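Local coordinates for protein putative epimerase (Burkholderia cenocepacia, PDB 4LW8) that probably acts as an NAD(P)-dependent epimerase or dehydratase of nucleotide sugars in the biosynthesis of the lipopolysaccharide O-antigen, at residues Asp44-Val49 and Ala82-Asp87; Val89-Ala94 and Arg115-Ala120; Ala108-Gly113 and Ala161-Ala166; Ala120-Asp125 and Ala175-Ile180. One frame throughout, in Å; residues are numbered along the deposited sequence. Where two conformers were deposited one is given.

Contact 1: Asp44-Val49 and Ala82-Asp87; sequences DVWGTV and ADARPD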
# COMPACT_ATOMS: atom_id res chain seq x y z
N ASP A 44 -23.55 3.90 23.52
CA ASP A 44 -23.46 5.35 23.50
C ASP A 44 -22.51 5.71 22.36
O ASP A 44 -21.32 5.41 22.43
CB ASP A 44 -22.95 5.90 24.85
CG ASP A 44 -22.85 7.42 24.88
OD1 ASP A 44 -23.48 8.11 24.04
OD2 ASP A 44 -22.13 7.94 25.76
N VAL A 45 -23.04 6.32 21.31
CA VAL A 45 -22.24 6.53 20.11
C VAL A 45 -21.51 7.87 20.14
O VAL A 45 -22.14 8.93 20.25
CB VAL A 45 -23.12 6.45 18.84
CG1 VAL A 45 -22.30 6.74 17.58
CG2 VAL A 45 -23.76 5.09 18.74
N TRP A 46 -20.18 7.80 20.09
CA TRP A 46 -19.30 8.97 19.92
C TRP A 46 -18.70 8.91 18.52
O TRP A 46 -18.67 7.86 17.90
CB TRP A 46 -18.15 8.99 20.93
CG TRP A 46 -18.53 9.07 22.37
CD1 TRP A 46 -19.53 8.39 23.00
CD2 TRP A 46 -17.89 9.87 23.37
NE1 TRP A 46 -19.57 8.72 24.33
CE2 TRP A 46 -18.56 9.63 24.59
CE3 TRP A 46 -16.83 10.78 23.35
CZ2 TRP A 46 -18.20 10.26 25.78
CZ3 TRP A 46 -16.47 11.40 24.54
CH2 TRP A 46 -17.16 11.13 25.74
N GLY A 47 -18.20 10.03 18.01
CA GLY A 47 -17.57 10.00 16.71
C GLY A 47 -16.86 11.28 16.35
O GLY A 47 -16.97 12.27 17.07
N THR A 48 -16.13 11.28 15.23
CA THR A 48 -15.39 12.46 14.83
C THR A 48 -16.12 13.22 13.73
O THR A 48 -16.87 12.62 12.96
CB THR A 48 -13.97 12.12 14.34
OG1 THR A 48 -14.05 11.30 13.16
CG2 THR A 48 -13.21 11.37 15.43
N VAL A 49 -15.93 14.54 13.70
CA VAL A 49 -16.34 15.41 12.61
C VAL A 49 -15.16 16.30 12.23
O VAL A 49 -14.24 16.48 13.03
CB VAL A 49 -17.54 16.33 12.99
CG1 VAL A 49 -18.78 15.50 13.29
CG2 VAL A 49 -17.16 17.22 14.17
N ALA A 82 -9.03 8.81 24.14
CA ALA A 82 -8.87 8.64 25.58
C ALA A 82 -10.12 9.15 26.33
O ALA A 82 -10.45 8.65 27.41
CB ALA A 82 -7.61 9.34 26.07
N ASP A 83 -10.79 10.13 25.76
CA ASP A 83 -12.03 10.69 26.30
C ASP A 83 -13.19 9.74 26.00
O ASP A 83 -14.00 9.43 26.87
CB ASP A 83 -12.28 12.08 25.69
CG ASP A 83 -13.42 12.86 26.38
OD1 ASP A 83 -13.75 12.59 27.55
OD2 ASP A 83 -13.98 13.75 25.73
N ALA A 84 -13.27 9.29 24.75
CA ALA A 84 -14.34 8.41 24.30
C ALA A 84 -14.27 7.01 24.95
O ALA A 84 -15.30 6.42 25.24
CB ALA A 84 -14.32 8.28 22.77
N ARG A 85 -13.06 6.50 25.16
CA ARG A 85 -12.85 5.18 25.78
C ARG A 85 -13.72 4.08 25.16
O ARG A 85 -14.40 3.36 25.88
CB ARG A 85 -13.12 5.24 27.28
CG ARG A 85 -12.03 5.96 28.04
CD ARG A 85 -12.12 5.76 29.54
NE ARG A 85 -13.31 6.34 30.14
CZ ARG A 85 -13.51 7.65 30.32
NH1 ARG A 85 -12.60 8.54 29.91
NH2 ARG A 85 -14.63 8.07 30.90
N PRO A 86 -13.70 3.94 23.84
CA PRO A 86 -14.69 3.04 23.25
C PRO A 86 -14.45 1.55 23.51
O PRO A 86 -13.30 1.14 23.64
CB PRO A 86 -14.55 3.33 21.75
CG PRO A 86 -13.11 3.66 21.61
CD PRO A 86 -12.78 4.48 22.82
N ASP A 87 -15.52 0.78 23.59
CA ASP A 87 -15.40 -0.66 23.50
C ASP A 87 -15.46 -1.12 22.04
O ASP A 87 -14.86 -2.13 21.68
CB ASP A 87 -16.49 -1.37 24.31
CG ASP A 87 -16.21 -2.85 24.48
OD1 ASP A 87 -15.11 -3.20 24.98
OD2 ASP A 87 -17.08 -3.66 24.10
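Trp46 and Ala84 form the main touch between a strand of the Rossmann sheet and the last turn of helix 74-84, which belongs to the beta-alpha-beta crossover from strand 65-68 to strand 88-91. CB of Trp46 points toward the helix, and chi1 -62°, with CG beside the backbone N, brings the six-membered ring against its last residues. Ala84 covers one face of that ring: its CA stands 3.8 Å from the centroid of the Trp46 six-membered ring in a CH-pi contact, displaced toward the rim. The methyl takes part as well, Ala84 CB lying 3.6 Å from Trp46 CE3. A single small residue thus packs backbone and side chain together against the benzene half of the indole.

Asp83 meets the same ring from another direction. Its carboxylate reaches the rim in the ring plane, where Asp83 OD2 is 3.6 Å from Trp46 CZ3, and the two flat groups stand almost perpendicular, 89° apart. This is a contact with the ring's C-H edge, probably mildly attractive electrostatically. Arg85, the first residue past the helix, has a positive phi. Arg20 of the neighbouring strand bonds the carbonyl of Ala84 and, weakly, that of Asp83.

The pyrrole side of the indole is fixed within its own strand. Trp46 NE1 donates to Asp44 OD2 over 3.0 Å at an N-H...O angle of 155°, approaching from above the carboxylate plane, while Arg16 NE forms a salt bridge with this same Asp44 OD2.

Contact 2: Val89-Ala94 and Arg115-Ala120; sequences VVHLAA and RNLLAA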
# COMPACT_ATOMS: atom_id res chain seq x y z
N VAL A 89 -15.12 0.26 17.84
CA VAL A 89 -14.69 1.32 16.94
C VAL A 89 -15.08 0.97 15.51
O VAL A 89 -14.86 -0.16 15.07
CB VAL A 89 -13.16 1.56 17.03
CG1 VAL A 89 -12.71 2.60 16.01
CG2 VAL A 89 -12.76 1.99 18.45
N VAL A 90 -15.64 1.93 14.78
CA VAL A 90 -15.87 1.72 13.36
C VAL A 90 -15.20 2.86 12.62
O VAL A 90 -15.52 4.03 12.81
CB VAL A 90 -17.37 1.66 12.99
CG1 VAL A 90 -17.53 1.32 11.48
CG2 VAL A 90 -18.07 0.61 13.81
N HIS A 91 -14.24 2.52 11.78
CA HIS A 91 -13.46 3.51 11.06
C HIS A 91 -14.02 3.71 9.65
O HIS A 91 -13.78 2.89 8.78
CB HIS A 91 -12.01 3.08 11.01
CG HIS A 91 -11.11 4.01 10.25
ND1 HIS A 91 -11.19 5.38 10.36
CD2 HIS A 91 -10.10 3.75 9.39
CE1 HIS A 91 -10.26 5.93 9.59
NE2 HIS A 91 -9.58 4.96 9.00
N LEU A 92 -14.79 4.78 9.46
CA LEU A 92 -15.45 5.05 8.18
C LEU A 92 -14.82 6.23 7.44
O LEU A 92 -15.01 6.38 6.24
CB LEU A 92 -16.94 5.34 8.39
CG LEU A 92 -17.73 4.24 9.10
CD1 LEU A 92 -19.15 4.70 9.43
CD2 LEU A 92 -17.74 2.95 8.27
N ALA A 93 -14.11 7.09 8.18
CA ALA A 93 -13.57 8.32 7.61
C ALA A 93 -12.47 8.02 6.61
O ALA A 93 -11.51 7.32 6.92
CB ALA A 93 -13.05 9.24 8.72
N ALA A 94 -12.61 8.55 5.40
CA ALA A 94 -11.61 8.38 4.35
C ALA A 94 -11.70 9.54 3.38
O ALA A 94 -12.65 10.32 3.43
CB ALA A 94 -11.79 7.04 3.60
N ARG A 115 -3.55 5.00 10.68
CA ARG A 115 -2.49 4.69 11.62
C ARG A 115 -2.63 5.55 12.90
O ARG A 115 -2.45 5.04 14.02
CB ARG A 115 -1.12 4.89 10.98
CG ARG A 115 0.02 4.31 11.81
CD ARG A 115 1.39 4.70 11.30
NE ARG A 115 2.44 4.04 12.08
CZ ARG A 115 2.88 4.46 13.26
NH1 ARG A 115 2.37 5.55 13.81
NH2 ARG A 115 3.82 3.78 13.90
N ASN A 116 -2.97 6.83 12.74
CA ASN A 116 -3.17 7.69 13.90
C ASN A 116 -4.27 7.18 14.81
O ASN A 116 -4.13 7.21 16.04
CB ASN A 116 -3.49 9.11 13.49
CG ASN A 116 -2.31 9.81 12.87
OD1 ASN A 116 -1.18 9.38 13.01
ND2 ASN A 116 -2.58 10.91 12.19
N LEU A 117 -5.35 6.70 14.21
CA LEU A 117 -6.45 6.10 14.97
C LEU A 117 -6.00 4.87 15.76
O LEU A 117 -6.31 4.74 16.94
CB LEU A 117 -7.61 5.72 14.04
CG LEU A 117 -8.71 4.86 14.69
CD1 LEU A 117 -9.46 5.64 15.80
CD2 LEU A 117 -9.70 4.35 13.62
N LEU A 118 -5.28 3.96 15.10
CA LEU A 118 -4.83 2.73 15.74
C LEU A 118 -3.86 3.05 16.88
O LEU A 118 -3.95 2.45 17.95
CB LEU A 118 -4.18 1.77 14.71
CG LEU A 118 -5.14 1.32 13.60
CD1 LEU A 118 -4.43 0.49 12.56
CD2 LEU A 118 -6.34 0.54 14.15
N ALA A 119 -2.94 3.99 16.65
CA ALA A 119 -2.00 4.39 17.71
C ALA A 119 -2.73 4.96 18.92
O ALA A 119 -2.35 4.70 20.07
CB ALA A 119 -0.98 5.42 17.17
N ALA A 120 -3.78 5.75 18.67
CA ALA A 120 -4.59 6.33 19.73
C ALA A 120 -5.30 5.24 20.55
O ALA A 120 -5.32 5.29 21.78
CB ALA A 120 -5.61 7.30 19.14
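His91, on strand 88-91, and Leu117, on helix 103-122, mark the nearest approach of the two backbones, with His91 CA 8.4 Å from Leu117 CA, a separation bridged by side chains with no hydrogen bond between the segments. One methyl does most of the work. Leu117 CD2 lies over a face of the His91 imidazole, 4.0 Å from the centroid of the His91 ring and 29° off its normal, in a CH-pi contact displaced toward the CG side; Leu117 CD2 and His91 CG are 3.7 Å apart. Both side chains extend with CG anti to the backbone N (chi1 178° for His91), and they run antiparallel alongside one another. The same methyl also reaches Val89 two residues earlier on the strand, Leu117 CD2 to Val89 CG1 being 4.2 Å.

Hydrogen bonds between ND1 and Thr24 OG1 and between NE2 and Thr114 OG1 satisfy both nitrogens of this buried ring and probably fix its rotation beneath the methyl. Met77 of helix 74-84 also packs on Leu117. The arrangement is that of helix 103-122 lying on the parallel sheet of a Rossmann fold, where it connects strand 88-91 to strand 130-134 as a beta-alpha-beta unit.

Contact 3: Ala108-Gly113 and Ala161-Ala166; sequences AVNIVG and AVSKLA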
# COMPACT_ATOMS: atom_id res chain seq x y z
N ALA A 108 -2.22 9.97 2.42
CA ALA A 108 -2.04 10.44 3.80
C ALA A 108 -3.26 10.15 4.69
O ALA A 108 -3.13 9.48 5.72
CB ALA A 108 -1.73 11.95 3.81
N VAL A 109 -4.43 10.61 4.27
CA VAL A 109 -5.65 10.41 5.06
C VAL A 109 -5.95 8.90 5.25
O VAL A 109 -6.19 8.46 6.37
CB VAL A 109 -6.87 11.10 4.42
CG1 VAL A 109 -8.14 10.67 5.13
CG2 VAL A 109 -6.72 12.63 4.45
N ASN A 110 -5.90 8.11 4.18
CA ASN A 110 -6.30 6.71 4.31
C ASN A 110 -5.27 5.80 4.98
O ASN A 110 -5.65 4.80 5.60
CB ASN A 110 -6.70 6.15 2.95
CG ASN A 110 -7.90 6.89 2.37
OD1 ASN A 110 -8.64 7.53 3.11
ND2 ASN A 110 -8.10 6.81 1.05
N ILE A 111 -3.97 6.10 4.84
CA ILE A 111 -2.95 5.28 5.52
C ILE A 111 -2.56 5.86 6.87
O ILE A 111 -2.65 5.18 7.89
CB ILE A 111 -1.65 5.14 4.68
CG1 ILE A 111 -1.95 4.53 3.31
CG2 ILE A 111 -0.63 4.30 5.43
CD1 ILE A 111 -0.75 4.59 2.37
N VAL A 112 -2.07 7.10 6.87
CA VAL A 112 -1.57 7.70 8.10
C VAL A 112 -2.73 8.08 9.04
O VAL A 112 -2.62 7.87 10.24
CB VAL A 112 -0.67 8.91 7.80
CG1 VAL A 112 -0.21 9.62 9.11
CG2 VAL A 112 0.53 8.45 6.99
N GLY A 113 -3.85 8.56 8.50
CA GLY A 113 -5.02 8.85 9.32
C GLY A 113 -5.49 7.60 10.06
O GLY A 113 -5.81 7.63 11.25
N ALA A 161 -8.07 3.18 -4.48
CA ALA A 161 -8.12 1.74 -4.19
C ALA A 161 -6.78 1.23 -3.63
O ALA A 161 -6.76 0.39 -2.73
CB ALA A 161 -8.53 0.95 -5.45
N VAL A 162 -5.68 1.75 -4.15
CA VAL A 162 -4.34 1.42 -3.64
C VAL A 162 -4.21 1.85 -2.18
O VAL A 162 -3.68 1.10 -1.34
CB VAL A 162 -3.22 2.07 -4.48
CG1 VAL A 162 -1.84 1.84 -3.81
CG2 VAL A 162 -3.23 1.54 -5.92
N SER A 163 -4.69 3.05 -1.87
CA SER A 163 -4.56 3.58 -0.51
C SER A 163 -5.38 2.75 0.47
O SER A 163 -4.97 2.57 1.62
CB SER A 163 -4.97 5.08 -0.45
OG SER A 163 -6.38 5.28 -0.39
N LYS A 164 -6.51 2.22 0.03
CA LYS A 164 -7.33 1.34 0.88
C LYS A 164 -6.62 0.02 1.16
O LYS A 164 -6.62 -0.48 2.30
CB LYS A 164 -8.70 1.07 0.24
CG LYS A 164 -9.69 2.24 0.36
CD LYS A 164 -10.06 2.47 1.84
CE LYS A 164 -11.31 3.30 2.00
NZ LYS A 164 -11.60 3.50 3.45
N LEU A 165 -6.00 -0.55 0.13
CA LEU A 165 -5.23 -1.77 0.29
C LEU A 165 -4.04 -1.53 1.22
O LEU A 165 -3.74 -2.34 2.10
CB LEU A 165 -4.73 -2.28 -1.07
CG LEU A 165 -3.99 -3.60 -1.04
CD1 LEU A 165 -4.93 -4.67 -0.49
CD2 LEU A 165 -3.44 -4.00 -2.44
N ALA A 166 -3.37 -0.40 1.03
CA ALA A 166 -2.22 -0.04 1.85
C ALA A 166 -2.66 0.14 3.30
O ALA A 166 -1.95 -0.25 4.22
CB ALA A 166 -1.55 1.22 1.32
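Asn110 and Ser163 join two helix segments that run side by side in the same direction, their axes 2° from parallel and 8.4 Å apart. The Asn110 side chain starts at CB, which points toward the other helix and already lies 3.5 Å from Ser163 OG. Asn110 CG, beside the backbone N (chi1 -62°), is likewise 3.5 Å from Ser163 OG, and there the amide divides its duties. ND2 crosses to the serine: Asn110 ND2 donates to Ser163 OG over 2.7 Å in an almost straight bond, 176° at the hydrogen, with the oxygen lying in the amide plane. OD1 turns instead to the backbone N of Arg95 in the loop after strand 88-91. Bonds at both ends fix the rotation of the amide and set which end faces the serine. Ser163 OG in turn bonds the carbonyl O of Tyr160 one turn back, so the hydroxyl ties its own helix to the asparagine.

One residue further, Ile111 adds an apolar touch, Ile111 CD1 lying 3.6 Å from Ala166 CB. The first helix has a wider pi-type turn here, closed by Gly113 N to Ala108 O at 3.0 Å.

Tyr160 and Lys164 fit the YxxxK pattern of this short-chain dehydrogenase/reductase superfamily, and Lys164 NZ bonds the carbonyl of Ala134 at the end of strand 130-134. Helices 103-122 and 159-172 lie together against the sheet; on their outer side Ile111 and Ala166 pack on the same residues of the second subunit, two helices from each chain forming an interface consistent with the four-helix bundle of related dimers.

Contact 4: Ala120-Asp125 and Ala175-Ile180; sequences ALSGLD and ADRLPI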
# COMPACT_ATOMS: atom_id res chain seq x y z
N ALA A 120 -3.78 5.75 18.67
CA ALA A 120 -4.59 6.33 19.73
C ALA A 120 -5.30 5.24 20.55
O ALA A 120 -5.32 5.29 21.78
CB ALA A 120 -5.61 7.30 19.14
N LEU A 121 -5.87 4.25 19.87
CA LEU A 121 -6.58 3.18 20.56
C LEU A 121 -5.61 2.30 21.34
O LEU A 121 -5.87 1.90 22.48
CB LEU A 121 -7.39 2.35 19.57
CG LEU A 121 -8.44 3.14 18.78
CD1 LEU A 121 -9.00 2.28 17.65
CD2 LEU A 121 -9.56 3.56 19.73
N SER A 122 -4.46 2.04 20.74
CA SER A 122 -3.47 1.14 21.32
C SER A 122 -2.90 1.71 22.62
O SER A 122 -2.46 0.98 23.51
CB SER A 122 -2.36 0.87 20.30
OG SER A 122 -1.42 -0.07 20.79
N GLY A 123 -2.91 3.03 22.73
CA GLY A 123 -2.38 3.68 23.91
C GLY A 123 -3.36 3.80 25.06
O GLY A 123 -3.00 4.26 26.13
N LEU A 124 -4.61 3.38 24.85
CA LEU A 124 -5.62 3.44 25.90
C LEU A 124 -5.32 2.46 27.02
O LEU A 124 -4.73 1.41 26.78
CB LEU A 124 -7.02 3.15 25.35
CG LEU A 124 -7.56 4.13 24.31
CD1 LEU A 124 -8.98 3.75 23.93
CD2 LEU A 124 -7.48 5.54 24.86
N ASP A 125 -5.74 2.81 28.23
CA ASP A 125 -5.62 1.92 29.38
C ASP A 125 -6.43 0.66 29.15
O ASP A 125 -6.00 -0.44 29.48
CB ASP A 125 -6.09 2.63 30.66
CG ASP A 125 -5.17 3.77 31.08
OD1 ASP A 125 -3.99 3.76 30.67
OD2 ASP A 125 -5.61 4.66 31.84
N ALA A 175 -1.90 -5.66 14.90
CA ALA A 175 -2.69 -6.83 15.25
C ALA A 175 -2.32 -7.40 16.62
O ALA A 175 -3.15 -8.02 17.28
CB ALA A 175 -2.56 -7.92 14.19
N ASP A 176 -1.08 -7.18 17.06
CA ASP A 176 -0.65 -7.67 18.37
C ASP A 176 -1.21 -6.82 19.51
O ASP A 176 -1.15 -7.21 20.68
CB ASP A 176 0.88 -7.72 18.45
CG ASP A 176 1.53 -6.37 18.11
OD1 ASP A 176 0.91 -5.56 17.37
OD2 ASP A 176 2.66 -6.10 18.59
N ARG A 177 -1.76 -5.66 19.17
CA ARG A 177 -2.23 -4.72 20.19
C ARG A 177 -3.74 -4.51 20.16
O ARG A 177 -4.33 -4.14 21.17
CB ARG A 177 -1.50 -3.38 20.03
CG ARG A 177 -0.09 -3.39 20.67
CD ARG A 177 0.85 -2.37 20.03
NE ARG A 177 1.25 -2.76 18.67
CZ ARG A 177 2.11 -2.07 17.92
NH1 ARG A 177 2.65 -0.94 18.38
NH2 ARG A 177 2.43 -2.50 16.70
N LEU A 178 -4.36 -4.76 19.02
CA LEU A 178 -5.79 -4.47 18.85
C LEU A 178 -6.52 -5.57 18.09
O LEU A 178 -5.96 -6.16 17.17
CB LEU A 178 -5.97 -3.13 18.11
CG LEU A 178 -5.49 -1.80 18.73
CD1 LEU A 178 -5.56 -0.68 17.67
CD2 LEU A 178 -6.34 -1.43 19.93
N PRO A 179 -7.78 -5.84 18.45
CA PRO A 179 -8.62 -6.79 17.72
C PRO A 179 -9.22 -6.15 16.47
O PRO A 179 -10.24 -5.47 16.56
CB PRO A 179 -9.69 -7.17 18.72
CG PRO A 179 -9.82 -5.94 19.59
CD PRO A 179 -8.46 -5.32 19.66
N ILE A 180 -8.60 -6.40 15.33
CA ILE A 180 -8.90 -5.63 14.12
C ILE A 180 -9.61 -6.48 13.08
O ILE A 180 -9.13 -7.54 12.71
CB ILE A 180 -7.61 -5.03 13.50
CG1 ILE A 180 -6.99 -4.01 14.46
CG2 ILE A 180 -7.90 -4.37 12.11
CD1 ILE A 180 -5.59 -3.55 14.08
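Leu121 and Leu178 supply the apolar part of the contact between the last turn of helix 103-122 and the loop leading into strand 180-189. The two methyls of Leu178 face the base of Leu121: Leu178 CD2 is 3.9 Å and Leu178 CD1 4.0 Å from Leu121 CB. The CD2 branch also rests near the backbone, 4.0 Å from Ser122 N, so this leucine touches two consecutive helix residues.

No hydrogen bond crosses the contact; the nearest neighbours of Ser122 OG are carbons of Arg177. With chi1 -176° Ser122 turns OG away from its own N and alongside the aliphatic part of Arg177, with Ser122 OG 3.3 Å from Arg177 CD and 3.4 Å from Arg177 CB. These are van der Waals touches.

The charged group is held within its own loop. Arg177 bends at chi3 (-71°), and its NE forms a salt bridge to Asp176 OD1 at 3.1 Å; Trp174 adds a cation-pi contact to the guanidinium.

Around this joint, Trp174 packs on Ser122, and Leu121 also touches Val131 of strand 130-134. Backbone bonding between Pro179 and Val131 brings the loop into the sheet, so the end of helix 103-122 sits over the point where strand 180-189 starts beside strand 130-134.

In the fold
Three of the four contacts use helix 103-122: contact 3 near its beginning, contact 2 further along and contact 4 at its C-terminal end, where contacts 2 and 4 share Ala120. Contact 2 is central, its centre 11 Å from the centre of each of the others, whereas those of contacts 1 and 3 are 22 Å apart. Along the chain contact 1 closes before contact 2 opens; contact 3 interleaves with both 2 and 4. Helix 74-84 of contact 1 leads into strand 88-91 of contact 2, and Pro86 packs on Leu121 of contact 4. Together they fasten the helices on one face of the Rossmann sheet, with contact 3 extending to the dimer interface.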